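Local coordinates for thrombomodulin (Homo sapiens, PDB 1DX5), which acts as an endothelial cell receptor and a cofactor for thrombin activation of protein C, here represented by its fourth to sixth EGF-like domains, at residues E[99-104]-E[112-117]; E[42-47]-E[64-69]. All blocks are in the same frame, centred on the assembly; numbering follows the deposited sequence.

Two EGF-like domains in series show how small, disulfide-rich modules are assembled and joined. Interaction 2 (42-47 with 64-69) comes first along the chain and lies in the fifth domain, where strand 42-44, antiparallel to strand 32-35, and the residues after it meet the turn that follows strand 63-64. Interaction 1 (99-104 with 112-117) follows as a hairpin in the sixth, calcium-binding domain. The centres of interactions 1 and 2 are 19 Å apart; the nearest atoms of interactions 1 and 2 are about 5 Å apart, without touching. The calcium ion is bound at the interaction 1 end, by Thr99 O at 2.8 Å, and the side chain of Tyr69 in interaction 2 is about 7 Å from it.

Interaction 1: residues E[99-104]-E[112-117]; sequences TFECIC and GQIGTD. Unlike the reference sequence in segment 112-117: Gly112 (reference Arg), Gln113 (reference His). With CA (calcium ion), chain N.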
# COMPACT_ATOMS: atom_id res chain seq x y z
N THR E 99 17.03 -2.47 15.21
CA THR E 99 17.93 -2.41 14.06
C THR E 99 18.49 -3.81 13.79
O THR E 99 17.83 -4.81 14.10
CB THR E 99 19.06 -1.35 14.28
OG1 THR E 99 19.91 -1.31 13.13
CG2 THR E 99 19.89 -1.66 15.53
N PHE E 100 19.66 -3.90 13.18
CA PHE E 100 20.27 -5.20 12.89
C PHE E 100 21.77 -5.03 12.69
O PHE E 100 22.24 -3.92 12.42
CB PHE E 100 19.65 -5.81 11.62
CG PHE E 100 19.89 -4.99 10.36
CD1 PHE E 100 19.05 -3.92 10.04
CD2 PHE E 100 20.97 -5.27 9.52
CE1 PHE E 100 19.27 -3.15 8.90
CE2 PHE E 100 21.21 -4.51 8.38
CZ PHE E 100 20.36 -3.45 8.06
N GLU E 101 22.52 -6.11 12.88
CA GLU E 101 23.96 -6.07 12.66
C GLU E 101 24.29 -6.85 11.38
O GLU E 101 23.86 -7.99 11.20
CB GLU E 101 24.74 -6.67 13.82
CG GLU E 101 26.23 -6.42 13.69
CD GLU E 101 27.10 -7.39 14.61
OE1 GLU E 101 26.55 -8.39 15.13
OE2 GLU E 101 28.31 -7.13 14.78
N CYS E 102 25.01 -6.20 10.48
CA CYS E 102 25.37 -6.82 9.21
C CYS E 102 26.88 -6.96 9.15
O CYS E 102 27.62 -5.99 9.29
CB CYS E 102 24.85 -5.96 8.05
SG CYS E 102 24.99 -6.72 6.40
N ILE E 103 27.34 -8.21 9.05
CA ILE E 103 28.76 -8.48 8.95
C ILE E 103 29.12 -8.57 7.47
O ILE E 103 28.49 -9.32 6.71
CB ILE E 103 29.17 -9.80 9.68
CG1 ILE E 103 29.14 -9.62 11.20
CG2 ILE E 103 30.58 -10.19 9.28
CD1 ILE E 103 27.78 -9.64 11.81
N CYS E 104 30.11 -7.78 7.07
CA CYS E 104 30.54 -7.77 5.67
C CYS E 104 32.02 -8.11 5.52
O CYS E 104 32.84 -7.71 6.35
CB CYS E 104 30.24 -6.40 5.05
SG CYS E 104 28.49 -5.93 5.24
N GLY E 112 31.66 -5.24 11.34
CA GLY E 112 30.32 -5.36 11.89
C GLY E 112 29.61 -4.03 11.75
O GLY E 112 29.92 -3.09 12.47
N GLN E 113 28.68 -3.93 10.80
CA GLN E 113 27.92 -2.70 10.58
C GLN E 113 26.56 -2.76 11.27
O GLN E 113 25.90 -3.79 11.27
CB GLN E 113 27.68 -2.48 9.09
CG GLN E 113 28.90 -2.59 8.20
CD GLN E 113 28.50 -2.53 6.65
OE1 GLN E 113 28.71 -1.47 6.09
NE2 GLN E 113 27.93 -3.58 6.07
N ILE E 114 26.13 -1.63 11.81
CA ILE E 114 24.84 -1.53 12.47
C ILE E 114 23.82 -0.79 11.59
O ILE E 114 24.04 0.37 11.22
CB ILE E 114 24.94 -0.85 13.86
CG1 ILE E 114 25.31 -1.87 14.94
CG2 ILE E 114 23.60 -0.25 14.27
CD1 ILE E 114 26.50 -2.68 14.68
N GLY E 115 22.73 -1.47 11.25
CA GLY E 115 21.67 -0.85 10.47
C GLY E 115 21.91 -0.60 9.00
O GLY E 115 21.04 -0.04 8.33
N THR E 116 23.07 -1.00 8.48
CA THR E 116 23.38 -0.80 7.06
C THR E 116 23.83 -2.09 6.38
O THR E 116 24.30 -3.03 7.03
CB THR E 116 24.46 0.28 6.83
OG1 THR E 116 25.61 -0.02 7.62
CG2 THR E 116 23.94 1.65 7.23
N ASP E 117 23.69 -2.11 5.06
CA ASP E 117 24.07 -3.25 4.25
C ASP E 117 25.54 -3.14 3.83
O ASP E 117 26.21 -2.16 4.14
CB ASP E 117 23.17 -3.30 3.01
CG ASP E 117 23.23 -4.71 2.25
OD1 ASP E 117 23.97 -5.61 2.70
OD2 ASP E 117 22.52 -4.86 1.24
CA CA N . 15.24 -5.74 14.18
O HOH W 1 14.65 -3.44 13.71
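Phe100 turns its CG between the backbone N and the carbonyl carbon (chi1 63°), and the ring then reaches across to Gly115. Thr99 takes the other course, with OG1 anti to its backbone N (chi1 -179°) and 3.2 Å from Gly115 CA. Gly115 CA is thus touched by both: besides OG1, one face of the Phe100 ring lies against it in a CH-pi contact, the carbon 3.9 Å from the ring centroid and 21° from the perpendicular. Gly115 N donates a 2.8 Å hydrogen bond to Phe100 O. Farther along the antiparallel ladder, Cys102 and Gln113 form the hydrogen-bonded pair, with Cys102 N to Gln113 O at 2.7 Å and Gln113 N to Cys102 O at 2.8 Å. On the face that carries Glu101, Ile103 and Ile114, Glu101 CG packs against Ile114 CD1 at 3.9 Å; the side chains of Cys102 and Gln113 lie on the opposite face. Cys102 SG is bonded to Cys89, while Thr99 O binds calcium together with ligands that include Asp79, Glu82 and Asn95. Backbone bonds and the CH-pi contact thus set the register of the hairpin right beside Thr99, whose carbonyl is a calcium ligand.

Interaction 2: residues E[42-47]-E[64-69]; sequences CQMFCN and ECPEGY
Met44 and Pro66 open the contact between the end of strand 42-44, with the residues that follow it, and the turn before strand 69-72. The Met44 CB sets off toward the 64-69 segment, and CG, anti to the backbone N (chi1 175°), comes 4.1 Å from Pro66 CD. From there the chain stays extended. SD rests 3.5 Å from Pro66 CD, with the carbonyl oxygen of Glu64 also nearby, and the terminal CE is 3.6 Å from that same Pro66 CD. Three successive atoms thus share one proline carbon. Phe32, Cys51 and Cys77 also touch this thioether chain, bringing the preceding hairpin and the fifth-domain sheet to one place.

The second half of the contact belongs to Cys46 and Tyr69. Cys46 CB stands above the Tyr69 ring, displaced from its middle, and makes a CH-pi contact at 3.9 Å from the centroid. Its sulfur, disulfide-bonded to Cys51, approaches the ring more obliquely, 4.2 Å from the centroid, as a sulfur-aromatic contact. The Pro66 ring flanks this pair, its CG 4.2 Å from Cys46 CB. The phenol oxygen lies close to the Cys46 backbone, but its hydrogen bond runs to Gln48 O.

A type II turn from Pro66 to Tyr69, with Gly68 at positive phi, closes by a 3.2 Å bond from Tyr69 N to Pro66 O and presents both rings to the 42-47 segment. Tyr69 also packs on Asp79 and Pro97, so the contact extends toward the sixth domain. It belongs to a fifth EGF-like domain whose cysteines pair consecutively (Cys46-Cys51, Cys55-Cys63, Cys65-Cys77), unlike the 1-3, 2-4, 5-6 order of the classical EGF fold.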
# COMPACT_ATOMS: atom_id res chain seq x y z
N CYS E 42 10.84 14.72 23.24
CA CYS E 42 10.89 13.29 23.51
C CYS E 42 10.35 12.39 22.39
O CYS E 42 9.40 12.75 21.69
CB CYS E 42 10.08 12.99 24.76
SG CYS E 42 10.64 13.91 26.21
N GLN E 43 10.94 11.21 22.28
CA GLN E 43 10.51 10.22 21.31
C GLN E 43 10.71 8.85 21.94
O GLN E 43 11.67 8.61 22.66
CB GLN E 43 11.28 10.32 19.98
CG GLN E 43 12.77 10.05 20.09
CD GLN E 43 13.54 10.21 18.70
OE1 GLN E 43 12.86 10.56 17.74
NE2 GLN E 43 14.85 9.98 18.65
N MET E 44 9.76 7.97 21.67
CA MET E 44 9.74 6.60 22.17
C MET E 44 10.93 5.73 21.72
O MET E 44 11.46 5.91 20.62
CB MET E 44 8.44 5.94 21.68
CG MET E 44 8.30 4.48 22.00
SD MET E 44 7.01 3.68 21.02
CE MET E 44 7.34 2.00 21.43
N PHE E 45 11.32 4.79 22.57
CA PHE E 45 12.37 3.83 22.24
C PHE E 45 11.88 2.46 22.69
O PHE E 45 10.91 2.36 23.44
CB PHE E 45 13.74 4.21 22.86
CG PHE E 45 13.84 4.00 24.37
CD1 PHE E 45 13.96 2.71 24.91
CD2 PHE E 45 13.88 5.08 25.23
CE1 PHE E 45 14.11 2.52 26.28
CE2 PHE E 45 14.03 4.90 26.61
CZ PHE E 45 14.15 3.61 27.13
N CYS E 46 12.48 1.40 22.16
CA CYS E 46 12.13 0.04 22.55
C CYS E 46 13.36 -0.84 22.34
O CYS E 46 14.05 -0.71 21.33
CB CYS E 46 10.95 -0.49 21.73
SG CYS E 46 10.26 -2.10 22.31
N ASN E 47 13.66 -1.71 23.30
CA ASN E 47 14.82 -2.60 23.18
C ASN E 47 14.41 -4.06 23.34
O ASN E 47 15.25 -4.91 23.61
CB ASN E 47 15.88 -2.26 24.22
CG ASN E 47 16.39 -0.75 24.12
OD1 ASN E 47 16.99 -0.45 23.09
ND2 ASN E 47 16.17 0.07 25.12
N GLU E 64 2.84 6.17 16.94
CA GLU E 64 4.23 6.25 16.49
C GLU E 64 5.01 5.05 17.04
O GLU E 64 4.71 4.53 18.10
CB GLU E 64 4.91 7.52 17.02
CG GLU E 64 4.17 8.83 16.78
CD GLU E 64 4.08 9.24 15.23
OE1 GLU E 64 5.04 8.96 14.47
OE2 GLU E 64 3.05 9.83 14.84
N CYS E 65 6.03 4.64 16.29
CA CYS E 65 6.89 3.54 16.69
C CYS E 65 8.30 3.97 16.38
O CYS E 65 8.50 4.74 15.45
CB CYS E 65 6.62 2.27 15.88
SG CYS E 65 5.12 1.38 16.32
N PRO E 66 9.29 3.49 17.16
CA PRO E 66 10.68 3.89 16.87
C PRO E 66 11.15 3.22 15.58
O PRO E 66 10.45 2.37 15.03
CB PRO E 66 11.45 3.38 18.09
CG PRO E 66 10.61 2.29 18.63
CD PRO E 66 9.20 2.76 18.44
N GLU E 67 12.27 3.68 15.04
CA GLU E 67 12.82 3.10 13.82
C GLU E 67 13.09 1.61 14.08
O GLU E 67 13.51 1.25 15.19
CB GLU E 67 14.13 3.79 13.45
CG GLU E 67 13.99 5.27 13.13
N GLY E 68 12.83 0.77 13.08
CA GLY E 68 13.05 -0.66 13.23
C GLY E 68 11.88 -1.41 13.83
O GLY E 68 11.94 -2.63 14.02
N TYR E 69 10.82 -0.68 14.17
CA TYR E 69 9.61 -1.27 14.74
C TYR E 69 8.42 -0.94 13.85
O TYR E 69 8.45 0.04 13.13
CB TYR E 69 9.36 -0.75 16.16
CG TYR E 69 10.26 -1.35 17.20
CD1 TYR E 69 11.53 -0.83 17.43
CD2 TYR E 69 9.86 -2.46 17.94
CE1 TYR E 69 12.39 -1.41 18.37
CE2 TYR E 69 10.70 -3.05 18.88
CZ TYR E 69 11.96 -2.52 19.09
OH TYR E 69 12.78 -3.10 20.00